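Local coordinates for protein exoribonuclease II, mitochondrial (Candida glabrata, PDB 6F3H) that degrades RNA from the 3' end as the magnesium-binding, RNB-family nuclease component of the mitochondrial degradosome mtEXO, at residues 38-44 / 79-85; 170-174 / 215-219; 270-274 / 319-323. The protein carries 1 engineered substitution. All coordinates share one frame. Residue numbers count along the deposited sequence, not the author numbering.

Contact 1: residues 38-44 / 79-85; sequences DIVLLKQ and NSVILRI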
loop_
_atom_site.group_PDB
_atom_site.type_symbol
_atom_site.label_atom_id
_atom_site.label_comp_id
_atom_site.label_asym_id
_atom_site.label_seq_id
_atom_site.Cartn_x
_atom_site.Cartn_y
_atom_site.Cartn_z
ATOM N N ASP A 38 5.082 20.550 14.236
ATOM C CA ASP A 38 5.456 19.963 12.970
ATOM C C ASP A 38 5.288 21.009 11.883
ATOM O O ASP A 38 4.403 21.860 11.957
ATOM C CB ASP A 38 4.595 18.738 12.686
ATOM C CG ASP A 38 5.051 17.505 13.459
ATOM O OD1 ASP A 38 6.183 17.509 13.988
ATOM O OD2 ASP A 38 4.298 16.514 13.494
ATOM N N ILE A 39 6.192 21.019 10.925
ATOM C CA ILE A 39 6.073 21.926 9.794
ATOM C C ILE A 39 5.631 21.129 8.575
ATOM O O ILE A 39 6.230 20.101 8.244
ATOM C CB ILE A 39 7.367 22.705 9.538
ATOM C CG1 ILE A 39 7.545 23.748 10.643
ATOM C CG2 ILE A 39 7.325 23.361 8.199
ATOM C CD1 ILE A 39 8.802 24.600 10.497
ATOM N N VAL A 40 4.541 21.562 7.940
ATOM C CA VAL A 40 3.873 20.735 6.952
ATOM C C VAL A 40 3.692 21.485 5.650
ATOM O O VAL A 40 3.642 22.712 5.600
ATOM C CB VAL A 40 2.503 20.261 7.440
ATOM C CG1 VAL A 40 2.709 19.368 8.588
ATOM C CG2 VAL A 40 1.710 21.462 7.836
ATOM N N LEU A 41 3.559 20.703 4.595
ATOM C CA LEU A 41 2.983 21.138 3.343
ATOM C C LEU A 41 1.611 20.499 3.214
ATOM O O LEU A 41 1.458 19.297 3.434
ATOM C CB LEU A 41 3.852 20.730 2.166
ATOM C CG LEU A 41 4.812 21.795 1.696
ATOM C CD1 LEU A 41 5.145 21.456 0.275
ATOM C CD2 LEU A 41 4.218 23.201 1.826
ATOM N N LEU A 42 0.619 21.304 2.893
ATOM C CA LEU A 42 -0.731 20.813 2.713
ATOM C C LEU A 42 -1.092 20.710 1.235
ATOM O O LEU A 42 -0.479 21.336 0.371
ATOM C CB LEU A 42 -1.721 21.708 3.442
ATOM C CG LEU A 42 -1.929 21.305 4.893
ATOM C CD1 LEU A 42 -0.669 20.852 5.537
ATOM C CD2 LEU A 42 -2.529 22.444 5.661
ATOM N N LYS A 43 -2.085 19.863 0.949
ATOM C CA LYS A 43 -2.633 19.780 -0.403
ATOM C C LYS A 43 -3.347 21.066 -0.785
ATOM O O LYS A 43 -3.436 21.400 -1.972
ATOM C CB LYS A 43 -3.574 18.589 -0.514
ATOM C CG LYS A 43 -2.868 17.270 -0.691
ATOM C CD LYS A 43 -3.836 16.116 -0.533
ATOM C CE LYS A 43 -3.104 14.777 -0.374
ATOM N NZ LYS A 43 -3.999 13.605 -0.065
ATOM N N GLN A 44 -3.889 21.772 0.203
ATOM C CA GLN A 44 -4.433 23.099 -0.032
ATOM C C GLN A 44 -3.325 24.084 -0.392
ATOM O O GLN A 44 -3.372 24.724 -1.447
ATOM C CB GLN A 44 -5.203 23.568 1.207
ATOM C CG GLN A 44 -6.333 22.636 1.703
ATOM C CD GLN A 44 -5.880 21.264 2.224
ATOM O OE1 GLN A 44 -4.826 20.753 1.841
ATOM N NE2 GLN A 44 -6.692 20.663 3.093
ATOM N N ASN A 79 -4.558 13.748 6.516
ATOM C CA ASN A 79 -4.028 13.272 5.248
ATOM C C ASN A 79 -3.887 14.355 4.203
ATOM O O ASN A 79 -3.351 14.085 3.121
ATOM C CB ASN A 79 -4.908 12.168 4.727
ATOM C CG ASN A 79 -4.904 11.021 5.645
ATOM O OD1 ASN A 79 -5.286 11.162 6.805
ATOM N ND2 ASN A 79 -4.414 9.889 5.180
ATOM N N SER A 80 -4.342 15.566 4.496
ATOM C CA SER A 80 -4.004 16.666 3.618
ATOM C C SER A 80 -2.542 17.062 3.734
ATOM O O SER A 80 -2.115 17.946 3.000
ATOM C CB SER A 80 -4.880 17.877 3.920
ATOM O OG SER A 80 -6.253 17.574 3.746
ATOM N N VAL A 81 -1.785 16.464 4.651
ATOM C CA VAL A 81 -0.367 16.766 4.828
ATOM C C VAL A 81 0.458 16.051 3.763
ATOM O O VAL A 81 0.476 14.815 3.715
ATOM C CB VAL A 81 0.108 16.381 6.231
ATOM C CG1 VAL A 81 1.616 16.499 6.293
ATOM C CG2 VAL A 81 -0.531 17.287 7.263
ATOM N N ILE A 82 1.199 16.816 2.947
ATOM C CA ILE A 82 2.000 16.188 1.896
ATOM C C ILE A 82 3.413 15.898 2.352
ATOM O O ILE A 82 4.032 14.929 1.881
ATOM C CB ILE A 82 2.044 17.056 0.622
ATOM C CG1 ILE A 82 0.714 17.707 0.372
ATOM C CG2 ILE A 82 2.144 16.174 -0.533
ATOM C CD1 ILE A 82 0.784 18.600 -0.823
ATOM N N LEU A 83 3.982 16.753 3.202
ATOM C CA LEU A 83 5.237 16.412 3.840
ATOM C C LEU A 83 5.303 17.097 5.185
ATOM O O LEU A 83 4.651 18.112 5.421
ATOM C CB LEU A 83 6.467 16.771 2.988
ATOM C CG LEU A 83 6.818 18.161 2.479
ATOM C CD1 LEU A 83 7.514 18.965 3.550
ATOM C CD2 LEU A 83 7.729 18.012 1.282
ATOM N N ARG A 84 6.135 16.535 6.053
ATOM C CA ARG A 84 6.143 16.876 7.460
ATOM C C ARG A 84 7.582 16.969 7.925
ATOM O O ARG A 84 8.421 16.155 7.522
ATOM C CB ARG A 84 5.386 15.823 8.270
ATOM C CG ARG A 84 5.671 15.785 9.754
ATOM C CD ARG A 84 4.810 14.717 10.417
ATOM N NE ARG A 84 5.276 14.265 11.729
ATOM C CZ ARG A 84 5.765 13.054 11.983
ATOM N NH1 ARG A 84 5.863 12.154 11.013
ATOM N NH2 ARG A 84 6.159 12.742 13.217
ATOM N N ILE A 85 7.844 17.961 8.774
ATOM C CA ILE A 85 9.133 18.212 9.401
ATOM C C ILE A 85 8.903 18.186 10.900
ATOM O O ILE A 85 8.189 19.048 11.423
ATOM C CB ILE A 85 9.720 19.574 9.003
ATOM C CG1 ILE A 85 10.024 19.609 7.521
ATOM C CG2 ILE A 85 10.959 19.847 9.820
ATOM C CD1 ILE A 85 11.104 18.655 7.174
#

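Contact 2: residues 170-174 / 215-219; sequences FMSLV and LLATY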
loop_
_atom_site.group_PDB
_atom_site.type_symbol
_atom_site.label_atom_id
_atom_site.label_comp_id
_atom_site.label_asym_id
_atom_site.label_seq_id
_atom_site.Cartn_x
_atom_site.Cartn_y
_atom_site.Cartn_z
ATOM N N PHE A 170 12.459 8.916 -2.392
ATOM C CA PHE A 170 12.499 10.361 -2.439
ATOM C C PHE A 170 13.632 10.921 -1.588
ATOM O O PHE A 170 14.171 11.985 -1.899
ATOM C CB PHE A 170 11.156 10.896 -1.999
ATOM C CG PHE A 170 10.981 12.316 -2.293
ATOM C CD1 PHE A 170 10.552 12.718 -3.541
ATOM C CD2 PHE A 170 11.251 13.268 -1.335
ATOM C CE1 PHE A 170 10.391 14.057 -3.832
ATOM C CE2 PHE A 170 11.088 14.611 -1.617
ATOM C CZ PHE A 170 10.656 15.005 -2.874
HETATM N N MSE A 171 14.014 10.225 -0.526
HETATM C CA MSE A 171 15.042 10.706 0.393
HETATM C C MSE A 171 16.399 10.646 -0.215
HETATM O O MSE A 171 17.180 11.586 -0.136
HETATM C CB MSE A 171 15.040 9.879 1.665
HETATM C CG MSE A 171 13.817 10.125 2.479
HETATM SE SE MSE A 171 13.344 11.978 2.171
HETATM C CE MSE A 171 11.899 12.182 3.454
ATOM N N SER A 172 16.682 9.478 -0.784
ATOM C CA SER A 172 17.900 9.311 -1.553
ATOM C C SER A 172 18.033 10.445 -2.539
ATOM O O SER A 172 19.131 10.940 -2.799
ATOM C CB SER A 172 17.883 7.956 -2.271
ATOM O OG SER A 172 18.000 6.876 -1.353
ATOM N N LEU A 173 16.908 10.887 -3.077
ATOM C CA LEU A 173 16.923 11.951 -4.065
ATOM C C LEU A 173 17.294 13.286 -3.445
ATOM O O LEU A 173 18.187 13.988 -3.936
ATOM C CB LEU A 173 15.558 12.028 -4.712
ATOM C CG LEU A 173 15.468 13.176 -5.679
ATOM C CD1 LEU A 173 16.454 12.925 -6.797
ATOM C CD2 LEU A 173 14.050 13.254 -6.189
ATOM N N VAL A 174 16.616 13.652 -2.366
ATOM C CA VAL A 174 16.970 14.864 -1.643
ATOM C C VAL A 174 18.458 14.893 -1.320
ATOM O O VAL A 174 19.139 15.903 -1.545
ATOM C CB VAL A 174 16.123 14.953 -0.372
ATOM C CG1 VAL A 174 16.606 16.081 0.487
ATOM C CG2 VAL A 174 14.680 15.123 -0.761
ATOM N N LEU A 215 14.895 19.619 1.204
ATOM C CA LEU A 215 13.757 18.734 1.032
ATOM C C LEU A 215 12.613 19.475 0.378
ATOM O O LEU A 215 12.086 19.063 -0.665
ATOM C CB LEU A 215 13.316 18.187 2.384
ATOM C CG LEU A 215 11.886 17.671 2.361
ATOM C CD1 LEU A 215 11.819 16.371 1.605
ATOM C CD2 LEU A 215 11.387 17.513 3.753
ATOM N N LEU A 216 12.229 20.588 0.981
ATOM C CA LEU A 216 11.116 21.371 0.477
ATOM C C LEU A 216 11.361 21.804 -0.957
ATOM O O LEU A 216 10.520 21.589 -1.833
ATOM C CB LEU A 216 10.914 22.556 1.397
ATOM C CG LEU A 216 9.618 23.292 1.232
ATOM C CD1 LEU A 216 8.534 22.305 0.905
ATOM C CD2 LEU A 216 9.349 23.925 2.558
ATOM N N ALA A 217 12.529 22.376 -1.223
ATOM C CA ALA A 217 12.843 22.829 -2.578
ATOM C C ALA A 217 12.794 21.683 -3.581
ATOM O O ALA A 217 12.327 21.863 -4.707
ATOM C CB ALA A 217 14.220 23.496 -2.607
ATOM N N THR A 218 13.269 20.498 -3.198
ATOM C CA THR A 218 13.257 19.392 -4.138
ATOM C C THR A 218 11.839 18.998 -4.481
ATOM O O THR A 218 11.517 18.759 -5.649
ATOM C CB THR A 218 13.990 18.186 -3.548
ATOM O OG1 THR A 218 15.201 18.598 -2.926
ATOM C CG2 THR A 218 14.329 17.216 -4.612
ATOM N N TYR A 219 10.970 18.962 -3.475
ATOM C CA TYR A 219 9.568 18.684 -3.711
ATOM C C TYR A 219 9.002 19.653 -4.728
ATOM O O TYR A 219 8.459 19.268 -5.771
ATOM C CB TYR A 219 8.808 18.824 -2.401
ATOM C CG TYR A 219 7.346 18.678 -2.628
ATOM C CD1 TYR A 219 6.845 17.467 -3.040
ATOM C CD2 TYR A 219 6.463 19.746 -2.488
ATOM C CE1 TYR A 219 5.512 17.288 -3.279
ATOM C CE2 TYR A 219 5.092 19.578 -2.732
ATOM C CZ TYR A 219 4.628 18.333 -3.130
ATOM O OH TYR A 219 3.291 18.090 -3.381
#

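Contact 3: residues 270-274 / 319-323; sequences YQEIK and KIFRH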
loop_
_atom_site.group_PDB
_atom_site.type_symbol
_atom_site.label_atom_id
_atom_site.label_comp_id
_atom_site.label_asym_id
_atom_site.label_seq_id
_atom_site.Cartn_x
_atom_site.Cartn_y
_atom_site.Cartn_z
ATOM N N TYR A 270 -5.001 24.105 -34.685
ATOM C CA TYR A 270 -5.621 22.900 -34.155
ATOM C C TYR A 270 -6.292 22.108 -35.273
ATOM O O TYR A 270 -7.403 21.602 -35.122
ATOM C CB TYR A 270 -6.607 23.266 -33.040
ATOM C CG TYR A 270 -6.073 24.340 -32.105
ATOM C CD1 TYR A 270 -5.225 24.018 -31.065
ATOM C CD2 TYR A 270 -6.427 25.668 -32.256
ATOM C CE1 TYR A 270 -4.725 24.992 -30.212
ATOM C CE2 TYR A 270 -5.926 26.654 -31.406
ATOM C CZ TYR A 270 -5.072 26.304 -30.384
ATOM O OH TYR A 270 -4.555 27.250 -29.518
ATOM N N GLN A 271 -5.631 22.043 -36.429
ATOM C CA GLN A 271 -6.246 21.385 -37.571
ATOM C C GLN A 271 -6.443 19.909 -37.317
ATOM O O GLN A 271 -7.465 19.337 -37.703
ATOM C CB GLN A 271 -5.418 21.582 -38.828
ATOM C CG GLN A 271 -6.098 20.973 -40.040
ATOM C CD GLN A 271 -5.233 21.020 -41.281
ATOM O OE1 GLN A 271 -4.103 21.510 -41.244
ATOM N NE2 GLN A 271 -5.770 20.533 -42.401
ATOM N N GLU A 272 -5.459 19.264 -36.702
ATOM C CA GLU A 272 -5.557 17.827 -36.492
ATOM C C GLU A 272 -6.549 17.478 -35.401
ATOM O O GLU A 272 -7.155 16.410 -35.439
ATOM C CB GLU A 272 -4.186 17.250 -36.220
ATOM C CG GLU A 272 -3.344 17.443 -37.440
ATOM C CD GLU A 272 -3.706 16.431 -38.503
ATOM O OE1 GLU A 272 -3.250 15.278 -38.390
ATOM O OE2 GLU A 272 -4.485 16.773 -39.428
ATOM N N ILE A 273 -6.696 18.337 -34.404
ATOM C CA ILE A 273 -7.834 18.202 -33.508
ATOM C C ILE A 273 -9.115 18.202 -34.318
ATOM O O ILE A 273 -10.007 17.370 -34.116
ATOM C CB ILE A 273 -7.836 19.357 -32.492
ATOM C CG1 ILE A 273 -6.646 19.270 -31.549
ATOM C CG2 ILE A 273 -9.157 19.405 -31.726
ATOM C CD1 ILE A 273 -6.743 20.230 -30.387
ATOM N N LYS A 274 -9.214 19.134 -35.260
ATOM C CA LYS A 274 -10.441 19.310 -36.019
ATOM C C LYS A 274 -10.693 18.123 -36.934
ATOM O O LYS A 274 -11.820 17.631 -37.024
ATOM C CB LYS A 274 -10.354 20.603 -36.834
ATOM C CG LYS A 274 -10.451 21.864 -36.017
ATOM C CD LYS A 274 -9.982 23.040 -36.828
ATOM C CE LYS A 274 -9.859 24.295 -35.995
ATOM N NZ LYS A 274 -9.030 25.278 -36.745
ATOM N N LYS A 319 -10.190 20.768 -25.607
ATOM C CA LYS A 319 -10.466 21.229 -26.963
ATOM C C LYS A 319 -11.043 20.116 -27.814
ATOM O O LYS A 319 -11.979 20.326 -28.592
ATOM C CB LYS A 319 -9.176 21.765 -27.582
ATOM C CG LYS A 319 -8.835 23.210 -27.197
ATOM C CD LYS A 319 -7.389 23.584 -27.446
ATOM C CE LYS A 319 -7.255 25.077 -27.699
ATOM N NZ LYS A 319 -8.457 25.852 -27.281
ATOM N N ILE A 320 -10.501 18.919 -27.674
ATOM C CA ILE A 320 -10.997 17.781 -28.431
ATOM C C ILE A 320 -12.434 17.452 -28.055
ATOM O O ILE A 320 -13.288 17.264 -28.920
ATOM C CB ILE A 320 -10.093 16.572 -28.191
ATOM C CG1 ILE A 320 -8.698 16.867 -28.703
ATOM C CG2 ILE A 320 -10.697 15.368 -28.844
ATOM C CD1 ILE A 320 -7.820 15.701 -28.631
ATOM N N PHE A 321 -12.721 17.347 -26.766
ATOM C CA PHE A 321 -14.094 17.087 -26.381
ATOM C C PHE A 321 -14.989 18.200 -26.860
ATOM O O PHE A 321 -16.112 17.957 -27.301
ATOM C CB PHE A 321 -14.212 16.962 -24.872
ATOM C CG PHE A 321 -13.681 15.674 -24.326
ATOM C CD1 PHE A 321 -13.705 14.532 -25.075
ATOM C CD2 PHE A 321 -13.209 15.603 -23.038
ATOM C CE1 PHE A 321 -13.242 13.360 -24.569
ATOM C CE2 PHE A 321 -12.745 14.421 -22.532
ATOM C CZ PHE A 321 -12.762 13.304 -23.307
ATOM N N ARG A 322 -14.492 19.433 -26.811
ATOM C CA ARG A 322 -15.298 20.562 -27.247
ATOM C C ARG A 322 -15.655 20.426 -28.715
ATOM O O ARG A 322 -16.695 20.910 -29.148
ATOM C CB ARG A 322 -14.550 21.874 -26.972
ATOM C CG ARG A 322 -15.444 23.087 -27.030
ATOM C CD ARG A 322 -14.811 24.491 -26.986
ATOM N NE ARG A 322 -13.387 24.646 -27.267
ATOM C CZ ARG A 322 -12.891 24.815 -28.484
ATOM N NH1 ARG A 322 -13.713 24.796 -29.525
ATOM N NH2 ARG A 322 -11.584 24.991 -28.660
ATOM N N HIS A 323 -14.838 19.739 -29.483
ATOM C CA HIS A 323 -15.114 19.556 -30.892
ATOM C C HIS A 323 -15.919 18.310 -31.210
ATOM O O HIS A 323 -16.079 18.001 -32.392
ATOM C CB HIS A 323 -13.819 19.536 -31.677
ATOM C CG HIS A 323 -13.225 20.889 -31.870
ATOM N ND1 HIS A 323 -12.457 21.502 -30.907
ATOM C CD2 HIS A 323 -13.329 21.772 -32.885
ATOM C CE1 HIS A 323 -12.078 22.689 -31.335
ATOM N NE2 HIS A 323 -12.599 22.879 -32.532
#

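Contact 1: residues 38-44 / 79-85
Strand 39-42 lies antiparallel beside strand 81-85, and a classic beta bulge shapes the fit between them. Four strands follow one another across the sheet, a 3-10 turn comes next, and the fifth strand returns to the first; this order is consistent with a small SH3-like barrel, with this contact as its first-to-last strand pairing. I39 and I85 form a hydrogen-bonded pair (I39 N to I85 O 2.8 Å, I85 N to I39 O 2.7 Å). At the bulge, I82 and L83 both stand opposite L41: L41 N reaches L83 O at 2.9 Å, while L41 O receives I82 N at 2.5 Å. L41 sits in the notch between them, its CB 4.4 Å from I82 CB and 3.9 Å from L83 CG. The extra residue turns I82 out sideways, so that its CD1 lies 3.2 Å from L42 O and its CG1 3.8 Å from K43 CG. The face of I39, L41, L83 and I85 is aliphatic, as suits its place under L215, L216 and Y219 of helix 212-226. On the other face V40 CG1 fits against V81 CG1 (3.8 Å) and L42 CD1 against V81 CG2 (4.0 Å); F66 of strand 64-68, not adjacent to either segment, touches all three. R84 ends this face, its NE in a 3.0 Å salt bridge with D38 OD2, which also accepts N35 N, and its NH1 bonded to L240 O. Backbone bonds thus fix the register and the salt bridge ties one end, while at the other N79 packs on an RNA phosphate, placing the S80 end beside the RNA.

Contact 2: residues 170-174 / 215-219
This is a buried, largely apolar helix-helix contact with no polar bond between the segments, made where the first turn of helix 170-178 meets helix 212-226, the last helix before the hairpin of strands 231-237 and 242-248 in what is probably a winged-helix domain. Helix 212-226 also lies on the sheet containing strands 39-42 and 81-85. The two short axes approach to 10.2 Å at a steep angle of 108°, and the two segments bury 286 Å² together. The nearest backbones are those of V174 and L215, whose CA atoms lie 5.7 Å apart. F170 is the long reach of the first helix: its t rotamer carries the ring across to the second, where CE2 touches L215 CD1 at 3.7 Å and CZ comes within 3.9 Å of Y219 CA. The ring enters edge-on, both partner atoms lying near its plane; a long, flat apolar residue can span such a gap. V174, short and beta-branched, suits the close approach, its CG2 lying 3.9 Å from L215 CD1, so that this one methyl is shared by F170 and V174. T218 points toward the first helix and offers CG2 to L173 CD2 at 4.3 Å; its hydroxyl is hydrogen-bonded to T214 O within its own helix, which makes threonine acceptable here. The Y219 hydroxyl likewise finds a partner in R223. With F170 backbone-bonded to T244 of the hairpin, the arrangement is consistent with a winged-helix fold.

Contact 3: residues 270-274 / 319-323
This is helix-helix packing in an all-helical part of the chain far from the magnesium site: the C-terminal end of helix 311-322 packs against the long helix 251-281. Most of the buried surface belongs to I273, K319 and H323. I273, with 81 Å² covered, fits among K319, I320 and H323: it points toward the second helix and sets CD1 against K319 CB at 4.0 Å, CG2 against I320 CG1 at 4.0 Å and the same CG2 against H323 ND1, again at 4.0 Å. A branched, fully apolar side chain suits this buried place, and F276 extends the apolar patch by touching I320. K319 serves in two ways. Its CB belongs to the wall around I273, whereas its far end lies over one face of the Y270 ring, with CE 3.9 Å from the ring centroid in a CH-pi contact and NZ 4.9 Å from it in a cation-pi interaction. Lysine fits a half-exposed border because its methylenes can pack while its charge remains near the surface. Helix 251-281 is kinked here, where the N of E272 and of I273 lack a bond to the preceding turn. H323, just past the end of helix 311-322, lies close to K274, whose CG is 4.2 Å from H323 NE2, and touches A277 beyond. H323 ND1 donates back to K319 O in the last turn of the helix, a hydrogen bond 2.6 Å long and nearly straight, at 173°.

From the N terminus, contact 1 closes first: the chain leaves strand 39-42, runs through the other three strands of the sheet and returns as edge strand 81-85. Contact 2 follows, closing a partly helical loop between helices 170-178 and 212-226, and contact 3 closes a largely helical one between helices 251-281 and 311-322. The three loops are in series, neither nested nor crossed. Contacts 1 and 2 nevertheless meet in space, with centres 14 Å apart: L41 lies against L216 and Y219, and I85 against L215, so helix 212-226 joins the sheet to helix 170-178. Contact 3 stands apart, its centre 39 Å from both others, in the helical region farther along the chain.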